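Glucose-6-phosphate 1-dehydrogenase (Kluyveromyces lactis, PDB 7E6I) catalyses the NADP-dependent oxidation of glucose 6-phosphate to 6-phosphogluconolactone, the rate-limiting first step of the oxidative pentose phosphate pathway. Local coordinates at residues V218-F223 / E343-I348; H117-L122 / R148-K153; V249-T254 / K272-F277; D362-E367 / K381-T386. All coordinates share one frame; numbering follows the deposited sequence.

Interaction 1. Residues V218-F223 / E343-I348; sequences VFKEPF and EGKVEI. With BG6 (6-O-phosphono-beta-D-glucopyranose), chain B.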
# COMPACT_ATOMS: atom_id res chain seq x y z
N VAL A 218 -10.59 1.58 -7.49
CA VAL A 218 -11.27 2.81 -7.12
C VAL A 218 -10.81 3.25 -5.74
O VAL A 218 -10.82 2.45 -4.79
CB VAL A 218 -12.80 2.64 -7.13
CG1 VAL A 218 -13.45 3.92 -6.66
CG2 VAL A 218 -13.28 2.26 -8.54
N PHE A 219 -10.40 4.52 -5.62
CA PHE A 219 -9.94 5.12 -4.37
C PHE A 219 -10.69 6.43 -4.18
O PHE A 219 -10.62 7.32 -5.04
CB PHE A 219 -8.43 5.36 -4.40
CG PHE A 219 -7.88 6.15 -3.23
CD1 PHE A 219 -7.94 7.54 -3.22
CD2 PHE A 219 -7.23 5.52 -2.19
CE1 PHE A 219 -7.39 8.27 -2.16
CE2 PHE A 219 -6.68 6.24 -1.14
CZ PHE A 219 -6.76 7.62 -1.13
N LYS A 220 -11.39 6.54 -3.06
CA LYS A 220 -12.15 7.74 -2.75
C LYS A 220 -11.82 8.13 -1.32
O LYS A 220 -11.83 7.28 -0.43
CB LYS A 220 -13.65 7.51 -2.89
CG LYS A 220 -14.18 7.50 -4.30
CD LYS A 220 -15.63 7.07 -4.31
CE LYS A 220 -16.55 8.19 -4.78
NZ LYS A 220 -17.98 7.72 -4.89
N GLU A 221 -11.52 9.40 -1.12
CA GLU A 221 -11.46 9.94 0.22
C GLU A 221 -12.37 11.16 0.33
O GLU A 221 -12.55 11.90 -0.65
CB GLU A 221 -10.03 10.33 0.59
CG GLU A 221 -9.27 9.20 1.25
CD GLU A 221 -7.79 9.51 1.37
OE1 GLU A 221 -7.37 10.58 0.84
OE2 GLU A 221 -7.05 8.68 1.96
N PRO A 222 -12.99 11.38 1.51
CA PRO A 222 -13.95 12.49 1.64
C PRO A 222 -13.33 13.81 2.08
O PRO A 222 -13.94 14.87 1.94
CB PRO A 222 -14.92 11.96 2.71
CG PRO A 222 -14.03 11.12 3.61
CD PRO A 222 -12.93 10.54 2.72
N PHE A 223 -12.12 13.77 2.63
CA PHE A 223 -11.46 14.99 3.04
C PHE A 223 -10.54 15.47 1.93
O PHE A 223 -10.31 14.78 0.94
CB PHE A 223 -10.67 14.75 4.33
CG PHE A 223 -9.84 13.51 4.29
CD1 PHE A 223 -8.58 13.51 3.71
CD2 PHE A 223 -10.34 12.32 4.81
CE1 PHE A 223 -7.81 12.35 3.66
CE2 PHE A 223 -9.59 11.17 4.76
CZ PHE A 223 -8.32 11.17 4.19
N GLU A 343 -17.21 10.21 -0.08
CA GLU A 343 -17.09 9.07 0.82
C GLU A 343 -15.66 8.56 0.80
O GLU A 343 -14.88 8.90 -0.09
CB GLU A 343 -18.04 7.93 0.44
CG GLU A 343 -17.81 7.45 -0.98
CD GLU A 343 -18.71 6.31 -1.39
OE1 GLU A 343 -19.11 5.51 -0.52
OE2 GLU A 343 -19.01 6.21 -2.60
N GLY A 344 -15.33 7.74 1.79
CA GLY A 344 -14.05 7.06 1.84
C GLY A 344 -14.25 5.59 1.49
O GLY A 344 -15.10 4.91 2.07
N LYS A 345 -13.43 5.11 0.55
CA LYS A 345 -13.65 3.81 -0.06
C LYS A 345 -12.44 3.41 -0.89
O LYS A 345 -11.93 4.22 -1.68
CB LYS A 345 -14.88 3.88 -0.96
CG LYS A 345 -15.61 2.63 -1.18
CD LYS A 345 -16.93 2.97 -1.87
CE LYS A 345 -16.77 3.27 -3.35
NZ LYS A 345 -17.96 2.79 -4.12
N VAL A 346 -11.99 2.17 -0.77
CA VAL A 346 -11.11 1.58 -1.76
C VAL A 346 -11.76 0.30 -2.24
O VAL A 346 -12.13 -0.56 -1.44
CB VAL A 346 -9.70 1.30 -1.20
CG1 VAL A 346 -8.90 0.47 -2.22
CG2 VAL A 346 -8.97 2.62 -0.91
N GLU A 347 -11.88 0.16 -3.56
CA GLU A 347 -12.79 -0.83 -4.12
C GLU A 347 -12.28 -1.31 -5.47
O GLU A 347 -11.73 -0.52 -6.25
CB GLU A 347 -14.19 -0.21 -4.25
CG GLU A 347 -15.29 -1.18 -4.36
CD GLU A 347 -16.65 -0.50 -4.18
OE1 GLU A 347 -17.17 0.05 -5.19
OE2 GLU A 347 -17.18 -0.53 -3.04
N ILE A 348 -12.52 -2.59 -5.74
CA ILE A 348 -12.25 -3.22 -7.03
C ILE A 348 -13.59 -3.58 -7.66
O ILE A 348 -14.42 -4.22 -7.01
CB ILE A 348 -11.40 -4.49 -6.88
CG1 ILE A 348 -10.03 -4.18 -6.30
CG2 ILE A 348 -11.32 -5.25 -8.21
CD1 ILE A 348 -9.44 -5.39 -5.59
C1 BG6 B . -0.76 7.48 1.72
C2 BG6 B . -1.11 8.77 0.98
O1 BG6 B . 0.20 6.73 1.09
O5 BG6 B . -1.99 6.63 1.83
C3 BG6 B . -2.23 9.49 1.64
O2 BG6 B . 0.02 9.64 0.87
C4 BG6 B . -3.45 8.64 1.73
O3 BG6 B . -2.59 10.68 0.88
C5 BG6 B . -3.14 7.32 2.44
O4 BG6 B . -4.48 9.37 2.41
C6 BG6 B . -4.28 6.34 2.41
O6 BG6 B . -3.86 5.17 3.09
P BG6 B . -5.01 4.30 3.91
O1P BG6 B . -6.06 4.07 2.84
O2P BG6 B . -5.51 5.12 5.06
O3P BG6 B . -4.47 2.98 4.48

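Interaction 2. Residues H117-L122 / R148-K153; sequences HRLFYL and RVIVEK. With BG6 (6-O-phosphono-beta-D-glucopyranose), chain B.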
# COMPACT_ATOMS: atom_id res chain seq x y z
N HIS A 117 20.51 -11.78 14.72
CA HIS A 117 19.33 -11.53 13.90
C HIS A 117 18.88 -10.10 14.16
O HIS A 117 18.37 -9.79 15.24
CB HIS A 117 18.20 -12.50 14.25
CG HIS A 117 18.46 -13.92 13.86
ND1 HIS A 117 17.70 -14.97 14.35
CD2 HIS A 117 19.39 -14.47 13.05
CE1 HIS A 117 18.15 -16.10 13.84
NE2 HIS A 117 19.17 -15.83 13.05
N ARG A 118 19.06 -9.22 13.17
CA ARG A 118 18.84 -7.79 13.36
C ARG A 118 17.91 -7.22 12.31
O ARG A 118 18.15 -7.38 11.10
CB ARG A 118 20.18 -7.03 13.34
CG ARG A 118 21.20 -7.58 14.32
CD ARG A 118 22.52 -6.88 14.23
NE ARG A 118 23.48 -7.43 15.18
CZ ARG A 118 24.80 -7.43 14.99
NH1 ARG A 118 25.30 -6.92 13.87
NH2 ARG A 118 25.60 -7.94 15.90
N LEU A 119 16.85 -6.56 12.76
CA LEU A 119 15.93 -5.84 11.89
C LEU A 119 16.12 -4.34 12.13
O LEU A 119 16.11 -3.88 13.27
CB LEU A 119 14.47 -6.25 12.15
CG LEU A 119 13.36 -5.64 11.28
CD1 LEU A 119 13.52 -6.09 9.83
CD2 LEU A 119 11.95 -5.97 11.78
N PHE A 120 16.34 -3.60 11.05
CA PHE A 120 16.43 -2.14 11.09
C PHE A 120 15.22 -1.56 10.38
O PHE A 120 15.09 -1.68 9.16
CB PHE A 120 17.72 -1.66 10.43
CG PHE A 120 18.96 -2.15 11.11
CD1 PHE A 120 19.42 -1.54 12.27
CD2 PHE A 120 19.65 -3.24 10.62
CE1 PHE A 120 20.56 -2.00 12.91
CE2 PHE A 120 20.79 -3.71 11.25
CZ PHE A 120 21.24 -3.09 12.40
N TYR A 121 14.32 -0.93 11.14
CA TYR A 121 13.18 -0.23 10.57
C TYR A 121 13.54 1.24 10.39
O TYR A 121 13.80 1.94 11.38
CB TYR A 121 11.94 -0.38 11.45
CG TYR A 121 10.65 -0.04 10.74
CD1 TYR A 121 10.43 1.25 10.24
CD2 TYR A 121 9.67 -1.01 10.54
CE1 TYR A 121 9.26 1.56 9.57
CE2 TYR A 121 8.49 -0.70 9.87
CZ TYR A 121 8.29 0.58 9.39
OH TYR A 121 7.12 0.87 8.72
N LEU A 122 13.52 1.72 9.15
CA LEU A 122 14.01 3.07 8.84
C LEU A 122 12.82 4.03 8.65
O LEU A 122 12.42 4.35 7.53
CB LEU A 122 14.90 3.04 7.60
CG LEU A 122 16.40 2.75 7.76
CD1 LEU A 122 16.65 1.55 8.64
CD2 LEU A 122 17.02 2.55 6.40
N ARG A 148 18.24 -7.28 8.19
CA ARG A 148 17.20 -6.88 7.26
C ARG A 148 16.83 -5.43 7.54
O ARG A 148 16.70 -5.03 8.70
CB ARG A 148 15.97 -7.77 7.39
CG ARG A 148 16.19 -9.21 6.94
CD ARG A 148 15.04 -10.12 7.33
NE ARG A 148 15.35 -11.52 7.03
CZ ARG A 148 14.84 -12.56 7.70
NH1 ARG A 148 13.99 -12.37 8.70
NH2 ARG A 148 15.20 -13.79 7.34
N VAL A 149 16.67 -4.63 6.49
CA VAL A 149 16.27 -3.24 6.68
C VAL A 149 14.95 -3.00 5.96
O VAL A 149 14.76 -3.43 4.82
CB VAL A 149 17.37 -2.24 6.24
CG1 VAL A 149 18.48 -2.93 5.45
CG2 VAL A 149 16.77 -1.05 5.50
N ILE A 150 14.02 -2.35 6.66
CA ILE A 150 12.73 -1.96 6.11
C ILE A 150 12.80 -0.48 5.76
O ILE A 150 13.19 0.35 6.59
CB ILE A 150 11.60 -2.22 7.12
CG1 ILE A 150 11.42 -3.71 7.36
CG2 ILE A 150 10.31 -1.61 6.64
CD1 ILE A 150 10.68 -4.00 8.64
N VAL A 151 12.42 -0.15 4.52
CA VAL A 151 12.16 1.22 4.13
C VAL A 151 10.78 1.28 3.49
O VAL A 151 10.27 0.30 2.94
CB VAL A 151 13.22 1.79 3.16
CG1 VAL A 151 14.38 2.37 3.96
CG2 VAL A 151 13.70 0.74 2.19
N GLU A 152 10.19 2.46 3.56
CA GLU A 152 8.81 2.68 3.17
C GLU A 152 8.74 3.68 2.03
O GLU A 152 9.59 4.57 1.91
CB GLU A 152 8.01 3.19 4.37
CG GLU A 152 6.53 3.26 4.15
CD GLU A 152 5.76 3.39 5.44
OE1 GLU A 152 6.36 3.19 6.55
OE2 GLU A 152 4.55 3.70 5.34
N LYS A 153 7.73 3.53 1.17
CA LYS A 153 7.59 4.43 0.04
C LYS A 153 7.34 5.85 0.56
O LYS A 153 6.80 6.04 1.65
CB LYS A 153 6.46 3.97 -0.88
CG LYS A 153 5.05 4.24 -0.34
CD LYS A 153 4.42 5.48 -0.99
CE LYS A 153 2.91 5.60 -0.66
NZ LYS A 153 2.39 7.01 -0.78
C1 BG6 B . -0.76 7.48 1.72
C2 BG6 B . -1.11 8.77 0.98
O1 BG6 B . 0.20 6.73 1.09
O5 BG6 B . -1.99 6.63 1.83
C3 BG6 B . -2.23 9.49 1.64
O2 BG6 B . 0.02 9.64 0.87
C4 BG6 B . -3.45 8.64 1.73
O3 BG6 B . -2.59 10.68 0.88
C5 BG6 B . -3.14 7.32 2.44
O4 BG6 B . -4.48 9.37 2.41
C6 BG6 B . -4.28 6.34 2.41
O6 BG6 B . -3.86 5.17 3.09
P BG6 B . -5.01 4.30 3.91
O1P BG6 B . -6.06 4.07 2.84
O2P BG6 B . -5.51 5.12 5.06
O3P BG6 B . -4.47 2.98 4.48

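Interaction 3. Residues V249-T254 / K272-F277; sequences VLTLLT and KVLKAF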
# COMPACT_ATOMS: atom_id res chain seq x y z
N VAL A 249 -2.39 -3.13 -6.24
CA VAL A 249 -3.64 -3.89 -6.31
C VAL A 249 -3.87 -4.41 -7.72
O VAL A 249 -4.18 -5.59 -7.92
CB VAL A 249 -4.81 -3.02 -5.84
CG1 VAL A 249 -6.14 -3.71 -6.17
CG2 VAL A 249 -4.68 -2.71 -4.36
N LEU A 250 -3.75 -3.53 -8.72
CA LEU A 250 -4.06 -3.92 -10.09
C LEU A 250 -3.15 -5.03 -10.54
O LEU A 250 -3.56 -5.97 -11.24
CB LEU A 250 -3.91 -2.70 -11.01
CG LEU A 250 -4.08 -2.91 -12.51
CD1 LEU A 250 -5.50 -3.47 -12.80
CD2 LEU A 250 -3.83 -1.60 -13.27
N THR A 251 -1.91 -4.96 -10.10
CA THR A 251 -0.92 -5.98 -10.41
C THR A 251 -1.34 -7.34 -9.84
O THR A 251 -1.25 -8.37 -10.53
CB THR A 251 0.41 -5.44 -9.86
OG1 THR A 251 1.25 -5.07 -10.94
CG2 THR A 251 1.08 -6.36 -9.00
N LEU A 252 -1.86 -7.36 -8.61
CA LEU A 252 -2.36 -8.59 -8.03
C LEU A 252 -3.57 -9.13 -8.79
O LEU A 252 -3.80 -10.34 -8.79
CB LEU A 252 -2.69 -8.36 -6.57
CG LEU A 252 -1.47 -8.00 -5.73
CD1 LEU A 252 -1.88 -7.46 -4.36
CD2 LEU A 252 -0.57 -9.23 -5.60
N LEU A 253 -4.37 -8.25 -9.41
CA LEU A 253 -5.56 -8.69 -10.14
C LEU A 253 -5.27 -9.18 -11.54
O LEU A 253 -6.09 -9.89 -12.12
CB LEU A 253 -6.57 -7.54 -10.25
CG LEU A 253 -7.18 -7.02 -8.96
CD1 LEU A 253 -7.83 -5.64 -9.21
CD2 LEU A 253 -8.19 -8.01 -8.37
N THR A 254 -4.13 -8.78 -12.12
CA THR A 254 -3.85 -9.09 -13.52
C THR A 254 -2.69 -10.05 -13.73
O THR A 254 -2.55 -10.58 -14.84
CB THR A 254 -3.57 -7.80 -14.31
OG1 THR A 254 -2.48 -7.10 -13.71
CG2 THR A 254 -4.79 -6.87 -14.34
N LYS A 272 6.35 -9.21 -14.31
CA LYS A 272 6.00 -9.67 -15.65
C LYS A 272 4.77 -8.94 -16.20
O LYS A 272 4.75 -8.54 -17.36
CB LYS A 272 5.76 -11.18 -15.67
CG LYS A 272 5.50 -11.69 -17.08
CD LYS A 272 5.64 -13.18 -17.20
CE LYS A 272 4.62 -13.76 -18.16
NZ LYS A 272 4.95 -15.17 -18.54
N VAL A 273 3.71 -8.80 -15.39
CA VAL A 273 2.53 -8.16 -15.95
C VAL A 273 2.79 -6.65 -16.11
O VAL A 273 2.33 -6.03 -17.08
CB VAL A 273 1.27 -8.47 -15.11
CG1 VAL A 273 1.28 -7.74 -13.74
CG2 VAL A 273 0.03 -8.10 -15.90
N LEU A 274 3.56 -6.05 -15.19
CA LEU A 274 3.94 -4.65 -15.34
C LEU A 274 4.59 -4.40 -16.70
O LEU A 274 4.26 -3.42 -17.38
CB LEU A 274 4.88 -4.24 -14.21
CG LEU A 274 4.19 -3.92 -12.89
CD1 LEU A 274 5.21 -3.71 -11.76
CD2 LEU A 274 3.27 -2.71 -13.04
N LYS A 275 5.49 -5.28 -17.13
CA LYS A 275 6.16 -5.07 -18.41
C LYS A 275 5.21 -5.20 -19.59
O LYS A 275 5.55 -4.75 -20.69
CB LYS A 275 7.30 -6.07 -18.56
CG LYS A 275 8.41 -5.88 -17.53
CD LYS A 275 9.63 -6.68 -17.91
CE LYS A 275 10.64 -6.66 -16.79
NZ LYS A 275 11.96 -7.20 -17.23
N ALA A 276 4.04 -5.82 -19.42
CA ALA A 276 3.10 -5.96 -20.52
C ALA A 276 2.16 -4.77 -20.65
O ALA A 276 1.41 -4.70 -21.63
CB ALA A 276 2.28 -7.24 -20.36
N PHE A 277 2.16 -3.86 -19.69
CA PHE A 277 1.34 -2.66 -19.79
C PHE A 277 1.76 -1.86 -21.02
O PHE A 277 2.95 -1.61 -21.24
CB PHE A 277 1.51 -1.80 -18.54
CG PHE A 277 0.59 -2.17 -17.41
CD1 PHE A 277 0.73 -3.39 -16.75
CD2 PHE A 277 -0.39 -1.29 -16.98
CE1 PHE A 277 -0.09 -3.71 -15.71
CE2 PHE A 277 -1.23 -1.61 -15.93
CZ PHE A 277 -1.08 -2.82 -15.30

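Interaction 4. Residues D362-E367 / K381-T386; sequences DIPNNE and KCNAKT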
# COMPACT_ATOMS: atom_id res chain seq x y z
N ASP A 362 -31.08 -11.45 -22.17
CA ASP A 362 -31.92 -10.30 -21.83
C ASP A 362 -31.77 -9.99 -20.35
O ASP A 362 -32.77 -9.78 -19.66
CB ASP A 362 -33.38 -10.63 -22.17
CG ASP A 362 -33.87 -11.88 -21.45
OD1 ASP A 362 -33.05 -12.81 -21.26
OD2 ASP A 362 -35.07 -11.94 -21.07
N ILE A 363 -30.53 -9.93 -19.87
CA ILE A 363 -30.21 -10.12 -18.46
C ILE A 363 -28.97 -9.28 -18.17
O ILE A 363 -28.09 -9.18 -19.03
CB ILE A 363 -30.01 -11.62 -18.18
CG1 ILE A 363 -31.14 -12.16 -17.33
CG2 ILE A 363 -28.64 -11.97 -17.61
CD1 ILE A 363 -32.29 -12.65 -18.19
N PRO A 364 -28.85 -8.66 -17.01
CA PRO A 364 -27.70 -7.78 -16.77
C PRO A 364 -26.39 -8.55 -16.60
O PRO A 364 -26.36 -9.72 -16.23
CB PRO A 364 -28.07 -7.02 -15.49
CG PRO A 364 -29.25 -7.70 -14.93
CD PRO A 364 -29.80 -8.71 -15.89
N ASN A 365 -25.30 -7.85 -16.91
CA ASN A 365 -23.96 -8.39 -16.74
C ASN A 365 -23.71 -8.78 -15.29
O ASN A 365 -24.08 -8.06 -14.36
CB ASN A 365 -22.90 -7.35 -17.15
CG ASN A 365 -23.14 -6.80 -18.54
OD1 ASN A 365 -24.15 -6.13 -18.80
ND2 ASN A 365 -22.21 -7.05 -19.45
N ASN A 366 -23.09 -9.95 -15.10
CA ASN A 366 -22.49 -10.25 -13.82
C ASN A 366 -21.40 -9.25 -13.49
O ASN A 366 -20.75 -8.68 -14.37
CB ASN A 366 -21.89 -11.65 -13.81
CG ASN A 366 -22.92 -12.68 -14.07
OD1 ASN A 366 -22.94 -13.31 -15.12
ND2 ASN A 366 -23.83 -12.85 -13.12
N GLU A 367 -21.17 -9.09 -12.20
CA GLU A 367 -20.32 -8.05 -11.69
C GLU A 367 -19.75 -8.54 -10.37
O GLU A 367 -20.45 -9.22 -9.62
CB GLU A 367 -21.11 -6.75 -11.51
CG GLU A 367 -20.33 -5.50 -11.72
CD GLU A 367 -21.22 -4.29 -12.03
OE1 GLU A 367 -22.01 -4.31 -13.03
OE2 GLU A 367 -21.12 -3.31 -11.27
N LYS A 381 -22.97 -9.72 -8.28
CA LYS A 381 -24.25 -9.52 -8.92
C LYS A 381 -24.56 -10.77 -9.74
O LYS A 381 -23.78 -11.13 -10.64
CB LYS A 381 -24.20 -8.27 -9.79
CG LYS A 381 -25.54 -7.83 -10.32
CD LYS A 381 -25.50 -6.39 -10.71
CE LYS A 381 -26.62 -6.05 -11.62
NZ LYS A 381 -26.19 -4.97 -12.52
N CYS A 382 -25.65 -11.44 -9.42
CA CYS A 382 -25.98 -12.72 -10.05
C CYS A 382 -27.40 -12.68 -10.61
O CYS A 382 -28.17 -11.74 -10.36
CB CYS A 382 -25.86 -13.89 -9.07
SG CYS A 382 -24.20 -14.11 -8.38
N ASN A 383 -27.72 -13.72 -11.36
CA ASN A 383 -29.00 -13.85 -12.03
C ASN A 383 -29.63 -15.16 -11.63
O ASN A 383 -28.94 -16.15 -11.39
CB ASN A 383 -28.82 -13.79 -13.54
CG ASN A 383 -28.48 -12.40 -14.01
OD1 ASN A 383 -29.19 -11.45 -13.68
ND2 ASN A 383 -27.37 -12.26 -14.74
N ALA A 384 -30.95 -15.16 -11.56
CA ALA A 384 -31.65 -16.36 -11.13
C ALA A 384 -33.09 -16.24 -11.56
O ALA A 384 -33.64 -15.14 -11.67
CB ALA A 384 -31.55 -16.57 -9.61
N LYS A 385 -33.70 -17.39 -11.81
CA LYS A 385 -35.12 -17.44 -12.09
C LYS A 385 -35.92 -16.97 -10.88
O LYS A 385 -35.62 -17.31 -9.73
CB LYS A 385 -35.52 -18.86 -12.48
CG LYS A 385 -36.83 -18.93 -13.24
CD LYS A 385 -37.40 -20.34 -13.24
CE LYS A 385 -38.15 -20.61 -11.93
NZ LYS A 385 -39.60 -20.37 -12.10
N THR A 386 -36.94 -16.17 -11.14
CA THR A 386 -37.90 -15.83 -10.10
C THR A 386 -38.56 -17.09 -9.55
O THR A 386 -39.06 -17.92 -10.33
CB THR A 386 -38.97 -14.90 -10.65
OG1 THR A 386 -38.34 -13.83 -11.38
CG2 THR A 386 -39.79 -14.32 -9.51
O HOH W 1 -24.75 -5.23 -14.57

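Interaction 1. Residues V218-F223 / E343-I348
Two neighbouring strands of the mixed sheet in the C-terminal domain meet here, Val-218 to Lys-220 running antiparallel to Lys-345 to Ile-348. Val-218 and Glu-347 form one hydrogen-bonded pair and Lys-220 and Lys-345 the next; the Lys-220 N to Lys-345 O bond is 2.8 Å. Between them Phe-219 and Val-346 make a non-hydrogen-bonded pair, their side chains on the face turned to helix 236-254, where Phe-219 CD2 lies 3.6 Å from Val-346 CG2.

The other face, which Val-218 shares, carries a salt-bridge network. Lys-220 bends at chi3 (115°), which sets CE; beyond it NZ meets Glu-343 OE2 at 2.9 Å, on the lone pair anti to the other carboxylate oxygen, and also bonds to Asn-342 OD1. Lys-345 NZ reaches Glu-347 OE1 at 3.0 Å from above the carboxylate plane, with a long link to Glu-343 OE2. Glu-347 also pairs with Arg-349 and Arg-371, and the two carboxylates probably offset the repulsion among the clustered lysines and arginines. An alanine at Lys-220 would probably leave Glu-343 OE2 without its close ammonium partner and the carboxylate freer to turn.

Just past the strand, Glu-221 turns away from this partner strand and takes a hydrogen bond from O4 of the bound sugar phosphate at 2.7 Å, while its OE1 pairs with Lys-339. By similarity, Lys-345, Arg-349 and Arg-371 probably belong to the second NADP site, the structural one known from relatives such as the human enzyme; the strand pair serves the substrate pocket at its end and probably that site on its lysine face.

Interaction 2. Residues H117-L122 / R148-K153
Ile-150 is placed against Tyr-121 by its first torsion: CG2 stands anti to the backbone N and CG1 beside it (chi1 -66°), and CG2 lies over one face of the ring, 4.0 Å from its centroid and displaced toward the rim. Tyr-121 has CG anti to its own N (chi1 -163°), which sets CG on the Ile-150 side; chi2 (-62°) then turns a ring face to the methyl. Ile-150 CD1 touches the ring rim at Tyr-121 CD2 and also packs on Leu-119 CD1, 3.7 Å away. At the phenol end, Tyr-121 OH gives Glu-152 OE1 a weak hydrogen bond of 3.3 Å, the ring and carboxylate planes nearly perpendicular. Strands 117-122 and 146-152 run parallel in the Rossmann-type sheet, joined through helix 126-139 as a beta-alpha-beta unit. In their parallel ladder Arg-148 O accepts from Phe-120 N at 2.8 Å and Phe-120 O from Ile-150 N. On the opposite face Leu-122 CD2 fits against Val-149 CG2 and against Val-151 CG1 at 3.6 Å. Helix 414-423 packs on the Tyr-121 and Ile-150 side. Where the second strand ends, Lys-153, bent at chi2, reaches the substrate, its NZ hydrogen-bonded to O1 of the sugar at 2.9 Å and to Asp-240 O.

Interaction 3. Residues V249-T254 / K272-F277
Leu-250 opens the contact by setting its CD2 methyl at the edge of the Phe-277 ring, near the ring plane, 3.6 Å from CZ; CE2 of the same ring is almost as close. CG anti to the backbone N (chi1 175°) carries the branch out toward Phe-277. One residue on, Thr-251 OG1 rests against Leu-274, meeting CG and CD2 of that residue at 3.7 Å, the two side chains crossing at about a right angle. A full turn after Leu-250, Thr-254 presents OG1 to both methyls of Val-273, the nearer being CG2 at 3.5 Å. That hydroxyl donates to Leu-250 O at 2.9 Å from above the carbonyl plane. An alanine at Thr-254 would probably leave a gap beside the Val-273 methyls and cost Leu-250 O this extra hydrogen bond. Leu-274 and Phe-277 also pack on helix 433-451, while Leu-250 touches strand 333-338. The short segments of helices 236-254 and 263-276 cross at 100°, their axes 9.8 Å apart. No hydrogen bond joins the two segments; methyls, a ring edge and threonine hydroxyls meet by van der Waals contact alone, and the Thr-254 hydroxyl can sit among apolar groups because its hydrogen bond is made within its own helix.

Interaction 4. Residues D362-E367 / K381-T386
Asn-383 lies against Ile-363 and Pro-364, and its side chain can be followed outward. CB points toward the loop 362-367, and CG, anti to the carbonyl carbon (chi1 -72°), comes to 3.6 Å from Ile-363 CG2. From there the amide splits its work. ND2 donates to Pro-364 O at 3.1 Å, the acceptor lying in the amide plane and the donor in the carbonyl plane, with an N-H...O angle of 163°. OD1 sits beside the proline ring, 3.6 Å from Pro-364 CD, and is bonded to Asn-393 ND2 of the next strand. Both ends of the amide therefore have partners, which should fix its rotation.

A second asparagine bridges in the reverse sense: Asn-366 ND2 gives Lys-381 O a nearly straight bond of 3.0 Å, on a carbonyl lone pair. Beyond it Lys-381 N donates to Glu-367 O at 2.9 Å. The Lys-381 side chain starts beside Glu-367, CB to CB at 3.8 Å, and runs out extended, bending only at chi4. The Glu-367 carboxylate pairs with Arg-349 and bonds to Tyr-480. Strands 367-373 and 377-385 are consecutive antiparallel neighbours in the sheet, and side-chain amides here carry their pairing into the preceding loop; by similarity, Lys-381 and Arg-349 probably belong to the second, structural NADP site known from relatives such as the human enzyme.

In the fold
Interactions 1 and 2 lie in different domains, their centres 30 Å apart, yet Glu-221 and Lys-153 both bind the one substrate molecule, although the contacts' nearest atoms are about 9 Å apart. The pocket between them is completed by residues that include His-183, Asp-240 and His-245, the last probably the proton acceptor. Interaction 3 backs the sheet of interaction 1, Ile-348 CG2 resting 3.6 Å from Leu-253 CD1 of helix 236-254, the helix that also carries Asp-240 and His-245. Interaction 4 belongs to the same sheet, its centre about 27 Å from that of interaction 1; Arg-349 pairs with Glu-347 in one and Glu-367 in the other, around the probable second NADP site.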